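Local coordinates for phosphotriesterase homology protein (Escherichia coli, PDB 1BF6) that hydrolyses phosphorylated glyceryl acetates and aromatic acetates and propionates, using two zinc ions bound in each subunit, at residues Thr80-Tyr83 / Phe87-Glu90; Ile122-Thr127 / Val183-Leu188; Val139-Ala144 / Gln172-Asp177; Ile154-Ser159 / Leu165-Leu170; Val205-Ile210 / Ile222-Ala227. All blocks are in the same frame, centred on the assembly; numbering follows the deposited sequence.

Contact 1. Residues Thr80-Tyr83 / Phe87-Glu90; sequences TGYY and FFPE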
# COMPACT_ATOMS: atom_id res chain seq x y z
N THR A 80 7.33 5.16 -5.80
CA THR A 80 8.61 5.85 -5.58
C THR A 80 8.58 6.44 -4.17
O THR A 80 7.53 6.89 -3.69
CB THR A 80 8.87 7.01 -6.60
OG1 THR A 80 10.13 7.63 -6.28
CG2 THR A 80 7.78 8.08 -6.55
N GLY A 81 9.72 6.39 -3.47
CA GLY A 81 9.77 6.95 -2.13
C GLY A 81 10.85 6.34 -1.26
O GLY A 81 11.79 5.72 -1.76
N TYR A 82 10.75 6.60 0.04
CA TYR A 82 11.68 6.05 1.03
C TYR A 82 10.83 5.44 2.14
O TYR A 82 9.80 6.00 2.53
CB TYR A 82 12.65 7.12 1.54
CG TYR A 82 13.79 7.39 0.57
CD1 TYR A 82 13.66 8.34 -0.45
CD2 TYR A 82 14.99 6.67 0.64
CE1 TYR A 82 14.68 8.56 -1.37
CE2 TYR A 82 16.02 6.88 -0.27
CZ TYR A 82 15.86 7.82 -1.28
OH TYR A 82 16.85 8.00 -2.22
N TYR A 83 11.29 4.30 2.65
CA TYR A 83 10.57 3.51 3.64
C TYR A 83 10.38 4.05 5.06
O TYR A 83 9.36 4.66 5.36
CB TYR A 83 11.17 2.10 3.64
CG TYR A 83 10.35 1.03 4.34
CD1 TYR A 83 8.97 1.15 4.47
CD2 TYR A 83 10.98 -0.09 4.87
CE1 TYR A 83 8.24 0.16 5.12
CE2 TYR A 83 10.27 -1.08 5.51
CZ TYR A 83 8.90 -0.95 5.64
OH TYR A 83 8.21 -1.92 6.33
N PHE A 87 15.35 1.52 7.90
CA PHE A 87 15.71 1.01 6.58
C PHE A 87 16.29 2.04 5.59
O PHE A 87 16.65 1.67 4.47
CB PHE A 87 14.51 0.31 5.93
CG PHE A 87 13.99 -0.87 6.70
CD1 PHE A 87 13.31 -0.71 7.90
CD2 PHE A 87 14.17 -2.16 6.21
CE1 PHE A 87 12.82 -1.81 8.61
CE2 PHE A 87 13.69 -3.27 6.91
CZ PHE A 87 13.01 -3.09 8.11
N PHE A 88 16.39 3.30 6.00
CA PHE A 88 16.90 4.34 5.09
C PHE A 88 18.38 4.20 4.70
O PHE A 88 19.21 3.83 5.53
CB PHE A 88 16.79 5.74 5.73
CG PHE A 88 15.39 6.28 5.86
CD1 PHE A 88 14.40 5.98 4.93
CD2 PHE A 88 15.09 7.15 6.91
CE1 PHE A 88 13.11 6.54 5.05
CE2 PHE A 88 13.82 7.72 7.04
CZ PHE A 88 12.83 7.41 6.10
N PRO A 89 18.70 4.46 3.42
CA PRO A 89 20.11 4.37 3.00
C PRO A 89 20.76 5.60 3.68
O PRO A 89 20.05 6.51 4.13
CB PRO A 89 20.04 4.59 1.49
CG PRO A 89 18.67 4.12 1.12
CD PRO A 89 17.82 4.62 2.25
N GLU A 90 22.09 5.63 3.75
CA GLU A 90 22.81 6.75 4.37
C GLU A 90 22.47 8.10 3.75
O GLU A 90 22.34 9.10 4.46
CB GLU A 90 24.33 6.53 4.24
CG GLU A 90 24.85 5.21 4.84
CD GLU A 90 24.78 5.17 6.36
OE1 GLU A 90 24.45 6.20 6.99
OE2 GLU A 90 25.08 4.09 6.94

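Contact 2. Residues Ile122-Thr127 / Val183-Leu188; sequences IAEIGT and VGHCDL. With ZN (zinc ion), chain D; ZN (zinc ion), chain C.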
# COMPACT_ATOMS: atom_id res chain seq x y z
N ILE A 122 3.50 7.85 -4.86
CA ILE A 122 4.62 8.13 -3.94
C ILE A 122 4.27 7.23 -2.77
O ILE A 122 3.36 7.52 -1.99
CB ILE A 122 4.65 9.60 -3.49
CG1 ILE A 122 4.89 10.51 -4.70
CG2 ILE A 122 5.68 9.80 -2.38
CD1 ILE A 122 4.36 11.90 -4.51
N ALA A 123 5.06 6.18 -2.58
CA ALA A 123 4.67 5.21 -1.55
C ALA A 123 5.80 4.22 -1.24
O ALA A 123 6.71 4.20 -2.05
CB ALA A 123 3.56 4.34 -2.18
N GLU A 124 5.77 3.20 -0.39
CA GLU A 124 5.16 3.31 0.86
C GLU A 124 5.99 4.20 1.80
O GLU A 124 7.14 3.80 2.00
CB GLU A 124 4.61 2.09 1.66
CG GLU A 124 5.71 1.05 1.98
CD GLU A 124 4.98 -0.10 2.78
OE1 GLU A 124 4.57 0.48 3.74
OE2 GLU A 124 5.23 -1.06 2.08
N ILE A 125 5.53 5.40 2.11
CA ILE A 125 6.33 6.26 2.96
C ILE A 125 5.90 6.08 4.39
O ILE A 125 4.75 6.32 4.76
CB ILE A 125 6.34 7.74 2.44
CG1 ILE A 125 4.96 8.36 2.50
CG2 ILE A 125 6.83 7.77 0.97
CD1 ILE A 125 4.97 9.86 2.17
N GLY A 126 6.82 5.57 5.20
CA GLY A 126 6.48 5.30 6.58
C GLY A 126 7.12 6.06 7.71
O GLY A 126 8.06 6.85 7.55
N THR A 127 6.54 5.84 8.88
CA THR A 127 7.02 6.42 10.11
C THR A 127 7.25 5.26 11.08
O THR A 127 6.74 4.14 10.87
CB THR A 127 6.02 7.45 10.70
OG1 THR A 127 4.71 6.88 10.75
CG2 THR A 127 6.00 8.73 9.85
N VAL A 183 -3.79 6.32 4.16
CA VAL A 183 -3.01 5.85 5.32
C VAL A 183 -2.97 4.32 5.44
O VAL A 183 -3.99 3.67 5.68
CB VAL A 183 -3.57 6.46 6.63
CG1 VAL A 183 -2.74 6.01 7.83
CG2 VAL A 183 -3.56 7.98 6.54
N GLY A 184 -1.77 3.76 5.30
CA GLY A 184 -1.59 2.32 5.35
C GLY A 184 -1.55 1.71 6.74
O GLY A 184 -1.17 2.37 7.71
N HIS A 185 -1.94 0.44 6.82
CA HIS A 185 -1.95 -0.33 8.07
C HIS A 185 -2.73 0.25 9.23
O HIS A 185 -2.22 0.33 10.35
CB HIS A 185 -0.52 -0.60 8.54
CG HIS A 185 0.43 -0.91 7.44
ND1 HIS A 185 0.11 -1.66 6.33
CD2 HIS A 185 1.70 -0.50 7.25
CE1 HIS A 185 1.15 -1.66 5.53
NE2 HIS A 185 2.12 -0.96 6.07
N CYS A 186 -3.98 0.63 9.00
CA CYS A 186 -4.79 1.18 10.09
C CYS A 186 -5.49 0.06 10.86
O CYS A 186 -6.15 0.32 11.86
CB CYS A 186 -5.87 2.12 9.54
SG CYS A 186 -5.23 3.59 8.72
N ASP A 187 -5.26 -1.18 10.41
CA ASP A 187 -5.92 -2.35 10.99
C ASP A 187 -5.02 -3.35 11.76
O ASP A 187 -5.15 -4.56 11.59
CB ASP A 187 -6.67 -3.09 9.86
CG ASP A 187 -5.73 -3.64 8.79
OD1 ASP A 187 -4.58 -3.15 8.66
OD2 ASP A 187 -6.13 -4.59 8.06
N LEU A 188 -4.15 -2.85 12.63
CA LEU A 188 -3.28 -3.72 13.43
C LEU A 188 -3.59 -3.64 14.93
O LEU A 188 -2.90 -4.24 15.76
CB LEU A 188 -1.80 -3.43 13.14
CG LEU A 188 -1.33 -3.97 11.79
CD1 LEU A 188 0.02 -3.38 11.39
CD2 LEU A 188 -1.26 -5.48 11.86
ZN ZN D . 4.13 -1.06 5.25
ZN ZN C . 4.03 -3.05 2.56

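Contact 3. Residues Val139-Ala144 / Gln172-Asp177; sequences VFIAAA and QAHGVD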
# COMPACT_ATOMS: atom_id res chain seq x y z
N VAL A 139 11.52 12.93 4.76
CA VAL A 139 10.99 12.15 3.64
C VAL A 139 9.52 12.55 3.35
O VAL A 139 9.14 12.71 2.20
CB VAL A 139 11.15 10.62 3.88
CG1 VAL A 139 10.28 9.82 2.89
CG2 VAL A 139 12.62 10.21 3.70
N PHE A 140 8.72 12.73 4.39
CA PHE A 140 7.33 13.14 4.21
C PHE A 140 7.24 14.54 3.58
O PHE A 140 6.35 14.81 2.77
CB PHE A 140 6.57 13.08 5.53
CG PHE A 140 5.88 11.76 5.77
CD1 PHE A 140 6.62 10.61 6.06
CD2 PHE A 140 4.49 11.64 5.64
CE1 PHE A 140 5.99 9.37 6.23
CE2 PHE A 140 3.85 10.40 5.80
CZ PHE A 140 4.60 9.26 6.09
N ILE A 141 8.16 15.44 3.93
CA ILE A 141 8.14 16.78 3.33
C ILE A 141 8.50 16.68 1.84
O ILE A 141 7.87 17.32 0.99
CB ILE A 141 9.08 17.76 4.08
CG1 ILE A 141 8.52 18.00 5.48
CG2 ILE A 141 9.18 19.10 3.32
CD1 ILE A 141 9.47 18.64 6.45
N ALA A 142 9.48 15.83 1.52
CA ALA A 142 9.89 15.61 0.14
C ALA A 142 8.71 15.02 -0.64
O ALA A 142 8.50 15.38 -1.79
CB ALA A 142 11.08 14.66 0.09
N ALA A 143 7.97 14.12 -0.01
CA ALA A 143 6.81 13.49 -0.64
C ALA A 143 5.77 14.57 -0.98
O ALA A 143 5.25 14.60 -2.09
CB ALA A 143 6.21 12.42 0.29
N ALA A 144 5.55 15.47 -0.03
CA ALA A 144 4.62 16.58 -0.19
C ALA A 144 5.07 17.40 -1.41
O ALA A 144 4.28 17.63 -2.32
CB ALA A 144 4.61 17.43 1.05
N GLN A 172 -0.50 17.94 5.35
CA GLN A 172 -1.39 19.08 5.16
C GLN A 172 -0.68 20.41 5.41
O GLN A 172 -0.91 21.39 4.71
CB GLN A 172 -2.61 18.95 6.06
CG GLN A 172 -3.55 20.14 5.98
CD GLN A 172 -4.87 19.88 6.65
OE1 GLN A 172 -4.94 19.75 7.87
NE2 GLN A 172 -5.93 19.79 5.85
N ALA A 173 0.20 20.45 6.41
CA ALA A 173 0.96 21.66 6.72
C ALA A 173 1.85 22.01 5.52
O ALA A 173 2.24 23.17 5.34
CB ALA A 173 1.81 21.45 7.98
N HIS A 174 2.17 21.01 4.71
CA HIS A 174 2.99 21.24 3.54
C HIS A 174 2.20 21.35 2.23
O HIS A 174 2.72 21.10 1.14
CB HIS A 174 4.14 20.23 3.46
CG HIS A 174 5.22 20.50 4.46
ND1 HIS A 174 5.10 20.15 5.79
CD2 HIS A 174 6.39 21.17 4.35
CE1 HIS A 174 6.15 20.59 6.46
NE2 HIS A 174 6.95 21.22 5.61
N GLY A 175 0.93 21.73 2.35
CA GLY A 175 0.08 21.94 1.19
C GLY A 175 -0.59 20.78 0.48
O GLY A 175 -1.16 20.97 -0.60
N VAL A 176 -0.53 19.58 1.06
CA VAL A 176 -1.15 18.42 0.43
C VAL A 176 -2.65 18.32 0.73
O VAL A 176 -3.06 18.49 1.88
CB VAL A 176 -0.44 17.10 0.87
CG1 VAL A 176 -1.12 15.89 0.23
CG2 VAL A 176 1.03 17.15 0.49
N ASP A 177 -3.45 18.12 -0.32
CA ASP A 177 -4.91 17.94 -0.21
C ASP A 177 -5.02 16.51 0.34
O ASP A 177 -4.67 15.56 -0.36
CB ASP A 177 -5.53 18.01 -1.60
CG ASP A 177 -7.06 17.89 -1.59
OD1 ASP A 177 -7.62 17.19 -0.72
OD2 ASP A 177 -7.71 18.50 -2.46

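Contact 4. Residues Ile154-Ser159 / Leu165-Leu170; sequences ISTHTS and LEQLAL. With ZN (zinc ion), chain D.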
# COMPACT_ATOMS: atom_id res chain seq x y z
N ILE A 154 -0.19 10.02 -2.44
CA ILE A 154 0.75 9.53 -1.43
C ILE A 154 0.10 8.38 -0.65
O ILE A 154 -1.04 8.49 -0.21
CB ILE A 154 1.12 10.69 -0.46
CG1 ILE A 154 1.91 11.75 -1.23
CG2 ILE A 154 1.85 10.17 0.78
CD1 ILE A 154 2.07 13.05 -0.47
N SER A 155 0.84 7.29 -0.50
CA SER A 155 0.37 6.11 0.23
C SER A 155 1.38 5.82 1.34
O SER A 155 2.56 5.60 1.06
CB SER A 155 0.26 4.92 -0.73
OG SER A 155 -0.21 3.77 -0.06
N THR A 156 0.91 5.80 2.58
CA THR A 156 1.81 5.63 3.72
C THR A 156 1.88 4.27 4.43
O THR A 156 1.08 3.37 4.17
CB THR A 156 1.50 6.69 4.80
OG1 THR A 156 0.40 6.25 5.60
CG2 THR A 156 1.15 8.06 4.16
N HIS A 157 2.84 4.17 5.35
CA HIS A 157 3.06 2.99 6.21
C HIS A 157 2.99 3.49 7.65
O HIS A 157 3.76 4.38 8.03
CB HIS A 157 4.45 2.36 6.00
CG HIS A 157 4.93 1.47 7.13
ND1 HIS A 157 5.04 0.11 6.97
CD2 HIS A 157 5.39 1.81 8.36
CE1 HIS A 157 5.57 -0.35 8.10
NE2 HIS A 157 5.79 0.64 8.97
N THR A 158 2.03 3.00 8.43
CA THR A 158 2.00 3.36 9.84
C THR A 158 2.50 2.09 10.53
O THR A 158 2.14 0.97 10.13
CB THR A 158 0.59 3.75 10.40
OG1 THR A 158 -0.34 2.67 10.24
CG2 THR A 158 0.07 5.02 9.75
N SER A 159 3.41 2.26 11.47
CA SER A 159 3.97 1.13 12.22
C SER A 159 3.00 0.74 13.33
O SER A 159 2.78 1.50 14.27
CB SER A 159 5.34 1.49 12.78
OG SER A 159 6.31 1.43 11.75
N LEU A 165 -2.52 10.19 12.24
CA LEU A 165 -2.99 11.57 12.31
C LEU A 165 -1.82 12.56 12.18
O LEU A 165 -1.95 13.60 11.52
CB LEU A 165 -3.78 11.81 13.61
CG LEU A 165 -5.17 11.14 13.65
CD1 LEU A 165 -5.75 11.24 15.06
CD2 LEU A 165 -6.10 11.79 12.63
N GLU A 166 -0.67 12.20 12.75
CA GLU A 166 0.54 13.02 12.69
C GLU A 166 1.06 13.11 11.26
O GLU A 166 1.53 14.18 10.83
CB GLU A 166 1.63 12.45 13.61
CG GLU A 166 1.41 12.72 15.10
CD GLU A 166 0.46 11.74 15.78
OE1 GLU A 166 -0.04 10.80 15.13
OE2 GLU A 166 0.22 11.92 16.99
N GLN A 167 0.97 12.00 10.52
CA GLN A 167 1.40 11.98 9.13
C GLN A 167 0.53 12.94 8.32
O GLN A 167 1.02 13.64 7.44
CB GLN A 167 1.23 10.59 8.51
CG GLN A 167 2.09 9.48 9.10
CD GLN A 167 1.87 8.15 8.39
OE1 GLN A 167 0.92 7.98 7.63
NE2 GLN A 167 2.78 7.20 8.62
N LEU A 168 -0.78 12.92 8.58
CA LEU A 168 -1.73 13.77 7.85
C LEU A 168 -1.51 15.25 8.15
O LEU A 168 -1.58 16.07 7.23
CB LEU A 168 -3.17 13.36 8.15
CG LEU A 168 -3.60 11.95 7.69
CD1 LEU A 168 -5.07 11.74 8.01
CD2 LEU A 168 -3.34 11.79 6.20
N ALA A 169 -1.27 15.57 9.42
CA ALA A 169 -1.02 16.94 9.85
C ALA A 169 0.25 17.48 9.18
O ALA A 169 0.29 18.63 8.73
CB ALA A 169 -0.89 17.00 11.37
N LEU A 170 1.28 16.64 9.11
CA LEU A 170 2.55 17.02 8.47
C LEU A 170 2.35 17.29 6.97
O LEU A 170 2.80 18.31 6.42
CB LEU A 170 3.60 15.92 8.67
CG LEU A 170 5.02 16.19 8.15
CD1 LEU A 170 5.61 17.40 8.87
CD2 LEU A 170 5.90 14.97 8.39
ZN ZN D . 4.13 -1.06 5.25

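Contact 5. Residues Val205-Ile210 / Ile222-Ala227; sequences VQFDTI and IAMLHA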
# COMPACT_ATOMS: atom_id res chain seq x y z
N VAL A 205 -8.30 5.54 4.28
CA VAL A 205 -7.66 4.63 5.23
C VAL A 205 -7.63 3.21 4.65
O VAL A 205 -8.47 2.85 3.82
CB VAL A 205 -8.38 4.61 6.61
CG1 VAL A 205 -8.21 5.97 7.31
CG2 VAL A 205 -9.87 4.27 6.44
N GLN A 206 -6.64 2.43 5.06
CA GLN A 206 -6.49 1.07 4.56
C GLN A 206 -6.45 -0.03 5.61
O GLN A 206 -5.83 0.11 6.66
CB GLN A 206 -5.26 0.96 3.68
CG GLN A 206 -5.40 1.69 2.38
CD GLN A 206 -4.13 1.74 1.58
OE1 GLN A 206 -3.11 1.12 1.94
NE2 GLN A 206 -4.17 2.51 0.50
N PHE A 207 -7.22 -1.09 5.33
CA PHE A 207 -7.25 -2.29 6.15
C PHE A 207 -6.48 -3.20 5.19
O PHE A 207 -7.07 -3.90 4.36
CB PHE A 207 -8.69 -2.80 6.37
CG PHE A 207 -9.47 -2.01 7.41
CD1 PHE A 207 -9.63 -0.62 7.31
CD2 PHE A 207 -10.05 -2.66 8.50
CE1 PHE A 207 -10.36 0.10 8.27
CE2 PHE A 207 -10.78 -1.95 9.47
CZ PHE A 207 -10.93 -0.57 9.35
N ASP A 208 -5.15 -3.10 5.25
CA ASP A 208 -4.27 -3.85 4.35
C ASP A 208 -3.39 -4.95 4.96
O ASP A 208 -2.43 -5.39 4.32
CB ASP A 208 -3.36 -2.88 3.57
CG ASP A 208 -2.64 -1.89 4.48
OD1 ASP A 208 -2.39 -2.22 5.65
OD2 ASP A 208 -2.36 -0.76 4.02
N THR A 209 -3.69 -5.34 6.20
CA THR A 209 -2.93 -6.41 6.85
C THR A 209 -3.86 -7.62 7.08
O THR A 209 -3.67 -8.42 8.01
CB THR A 209 -2.29 -5.94 8.18
OG1 THR A 209 -3.31 -5.47 9.08
CG2 THR A 209 -1.27 -4.81 7.93
N ILE A 210 -4.86 -7.74 6.21
CA ILE A 210 -5.83 -8.83 6.26
C ILE A 210 -5.08 -10.16 6.20
O ILE A 210 -4.23 -10.35 5.33
CB ILE A 210 -6.82 -8.72 5.09
CG1 ILE A 210 -7.80 -7.57 5.36
CG2 ILE A 210 -7.58 -10.04 4.88
CD1 ILE A 210 -8.49 -7.04 4.10
N ILE A 222 -13.04 -7.05 10.71
CA ILE A 222 -14.42 -7.10 10.23
C ILE A 222 -15.32 -6.20 11.10
O ILE A 222 -16.12 -5.44 10.56
CB ILE A 222 -14.95 -8.58 10.16
CG1 ILE A 222 -14.37 -9.25 8.91
CG2 ILE A 222 -16.47 -8.62 10.15
CD1 ILE A 222 -14.58 -10.76 8.86
N ALA A 223 -15.12 -6.24 12.42
CA ALA A 223 -15.91 -5.42 13.34
C ALA A 223 -15.67 -3.93 13.05
O ALA A 223 -16.61 -3.13 13.08
CB ALA A 223 -15.56 -5.75 14.77
N MET A 224 -14.42 -3.55 12.76
CA MET A 224 -14.11 -2.16 12.45
C MET A 224 -14.73 -1.77 11.11
O MET A 224 -15.25 -0.67 10.97
CB MET A 224 -12.59 -1.89 12.44
CG MET A 224 -11.97 -1.86 13.83
SD MET A 224 -10.46 -0.84 13.95
CE MET A 224 -9.30 -1.88 13.10
N LEU A 225 -14.70 -2.68 10.13
CA LEU A 225 -15.31 -2.36 8.84
C LEU A 225 -16.82 -2.10 9.03
O LEU A 225 -17.37 -1.20 8.41
CB LEU A 225 -15.06 -3.46 7.81
CG LEU A 225 -13.62 -3.52 7.30
CD1 LEU A 225 -13.45 -4.73 6.38
CD2 LEU A 225 -13.27 -2.22 6.56
N HIS A 226 -17.46 -2.86 9.91
CA HIS A 226 -18.88 -2.67 10.19
C HIS A 226 -19.15 -1.29 10.79
O HIS A 226 -20.16 -0.66 10.46
CB HIS A 226 -19.41 -3.76 11.12
CG HIS A 226 -19.83 -5.00 10.40
ND1 HIS A 226 -21.13 -5.21 9.97
CD2 HIS A 226 -19.12 -6.07 9.97
CE1 HIS A 226 -21.19 -6.34 9.30
NE2 HIS A 226 -19.99 -6.89 9.28
N ALA A 227 -18.25 -0.82 11.65
CA ALA A 227 -18.40 0.49 12.29
C ALA A 227 -18.38 1.57 11.20
O ALA A 227 -19.16 2.53 11.25
CB ALA A 227 -17.27 0.73 13.29

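Contact 1. Residues Thr80-Tyr83 / Phe87-Glu90
Tyr83 turns one edge of its ring onto the face of Phe87 in an edge-to-face pair, with ring centroids 5.0 Å apart and planes inclined at 59°. The two side chains run side by side and point the same way. The edge is the CD2-CE2 side of the tyrosine: Tyr83 CD2 comes within 3.6 Å of Phe87 CG, while CE2 stands over the middle of the phenylalanine ring. With CG of Tyr83 opposite the backbone N (chi1 -165°), this CD2-CE2 edge comes to the Phe87 face.

Tyr82 packs on Phe88 and Pro89. Its CB lies 3.6 Å from Phe88 CE1, and its CE2 edge receives Pro89 CD, 3.8 Å away and close to the tyrosine plane. Phe88 also touches the backbone, with CE1 3.7 Å from Tyr83 C. The side-chain contacts are thus apolar. The Tyr82 hydroxyl is held outside them by Glu103 and His91, and Phe88 goes on to pack against Val139 of helix 134-150.

The whole cluster packs in the loop that follows strand 75-80. Of its side chains Tyr83 is the one that borders the binuclear metal site: it meets the ring of His157 edge-to-face and comes, at the nearest atoms, within about 4 Å of a zinc ion, at the C-terminal end of the barrel strands where TIM-barrel hydrolases carry their active sites.

Contact 2. Residues Ile122-Thr127 / Val183-Leu188
The carboxylate of Glu124 and the imidazole of His185 meet through a shared zinc ion, their planes 49° apart and their side chains crossing at about a right angle. Glu124 OE1 lies at the edge of the His185 ring, near its plane, and both OE1 and His185 NE2 bind this zinc at 2.2 Å. Glu124 OE1 and His185 NE2 stay 3.7 Å from each other, so the metal is what joins them. The other carboxylate oxygen, Glu124 OE2, binds the second zinc at 2.4 Å, which makes the glutamate a bridge between the two ions.

Beyond CG the glutamate is extended (chi2 180°), carrying the carboxylate out from the strand to the metals, and a cis peptide precedes the residue. The far nitrogen of His185, ND1, is hydrogen-bonded to Asp208; together with the zinc on NE2 this second-shell carboxylate holds the ring's rotation, and it would probably make NE2 a stronger donor to the metal.

His157 completes the protein ligands of the first zinc, and His11, His13 and Asp242 those of the second. Strand 154-157 lies between strands 122-126 and 181-183 in the parallel sheet, and His185 sits in the loop after the latter, while helix 134-150 packs on Ile125 and helix 192-200 on Val183 and Cys186.

Contact 3. Residues Val139-Ala144 / Gln172-Asp177
A Schellman motif ends helix 164-173, and the turn it makes is laid against the side of helix 134-150, a neighbouring helix in the outer layer of the barrel. Gly175, with positive phi, is the C-prime residue: its N bonds to Gln172 O at 3.0 Å, and Val176 N returns to Leu171 O. The residues flanking this glycine, His174 and Val176, are the ones that meet the other helix.

Ile141 lies over one face of the His174 imidazole. The histidine CG lies opposite its carbonyl carbon (chi1 -73°), setting the ring beside the isoleucine. Ile141 CG1 sits 3.7 Å from the centroid of the His174 ring and 19° off the normal, a CH-pi contact displaced somewhat toward the rim. The branches spread across the same ring: Ile141 CG2 approaches His174 CD2 at 3.6 Å, and Ile141 CD1 approaches His174 NE2 at 3.7 Å. One turn further on, Ala144 CB touches both partners, 3.7 Å from His174 CB and 3.6 Å from Val176 CG2. Consistent with the small side chain, the CA atoms of Ala144 and Val176 are 6.1 Å apart.

The ring is also held from the last turn of the helix it follows, because His174 ND1 is hydrogen-bonded to the carbonyl of Leu170, while the His174 carbonyl accepts a bond from Asn148. Gly175 and Asp177, like His147 and Asn148, belong to a glucose-binding site.

In chemical terms the interface is apolar and dispersive. Since a carbonyl is its partner, ND1 is most likely the protonated nitrogen, and the bond holds the ring so that one face meets Ile141.

Contact 4. Residues Ile154-Ser159 / Leu165-Leu170
Gln167 reaches from its helix to the strand and bonds to it with both ends of its amide. Its OE1 accepts a hydrogen bond from Thr156 OG1 at 2.7 Å, the hydroxyl standing 15° out of the carbonyl plane. At the other end of the amide, Gln167 NE2 donates to His157 O at 3.0 Å. That acceptor lies in the amide plane of the glutamine, but seen from the peptide the donor stands well above the carbonyl plane and the N-H...O angle is only 140°. Thr158 CG2 packs against the amide, 3.7 Å from Gln167 NE2. An extended chain beyond CG (chi2 -179°) gives the glutamine this reach.

The CB of His157 is directed away from the helix, and His157 ND1 binds the zinc ion at 2.3 Å. The opposite nitrogen, NE2, donates to Ser159 OG at 2.9 Å, nearly in the ring plane; the zinc on ND1 and this bond on NE2 together hold the ring. Further out, Ser159 OG is tied to Thr127 O, Thr158 OG1 to Gly184 O, and Gln167 NE2 also to Thr127 OG1. Phe140 of helix 134-150 packs on both Thr156 and Gln167.

Within the beta-alpha-beta unit of strand 154-157, helix 164-173 and strand 181-183, the buried amide is therefore satisfied by the strand and by Thr127. The carbonyl of His157, which can only accept, sets NE2 on that end, and OE1 then takes the Thr156 hydroxyl. The two bonds hold the side chain before the zinc ligand and the ligand's own carbonyl.

Contact 5. Residues Val205-Ile210 / Ile222-Ala227
This is buried hydrophobic packing between a barrel strand and the helix that follows it, in the beta-alpha-beta unit of strand 204-207, helix 218-230 and strand 237-239. Phe207, at the end of its strand, projects outward and is met by two consecutive helix residues from different directions. Leu225 covers a face: its CD2 stands over the ring centre, 3.7 Å from the centroid of Phe207 and only 7° off the normal, a well-centred CH-pi contact. Met224 takes the edge, with its CB 3.5 Å from Phe207 CE2 and close to the ring plane. The methionine chain then bends at chi3 (-74°), which brings its CE methyl back to 3.9 Å from Phe207 CE2.

Ile195 of helix 192-200 and Leu239 of strand 237-239 add to the surroundings of the phenylalanine, and Leu225 also rests on Val237. Asp208, the next residue along the strand segment, belongs to the second shell of the metal site.

With carbon atoms alone in touch, the contact depends on shape and on burial of apolar surface, and the contacts at face and edge would limit the turning of the Phe207 ring.

Overall arrangement
Contacts 2 and 4 hold the three protein ligands of one zinc ion, and Glu124 also bridges to the other; their centres are 7 Å apart. Contact 1 borders the site, joined to strand 122-126 by backbone bonds from Thr80 and Tyr83, while Tyr83 OH lies 3.6 Å from His157 CE1. Contact 5 connects from another direction, where Asp208 OD1 is 2.6 Å from His185 ND1 and Thr209 binds Asp187. Contact 3 lies further out, its centre 18 Å from the centre of the chain, and touches contacts 2 and 4 through Phe140 and contact 1 through Val139. Contacts 1 and 5 sit on opposite sides of the chain's centre, their own centres 27 Å apart.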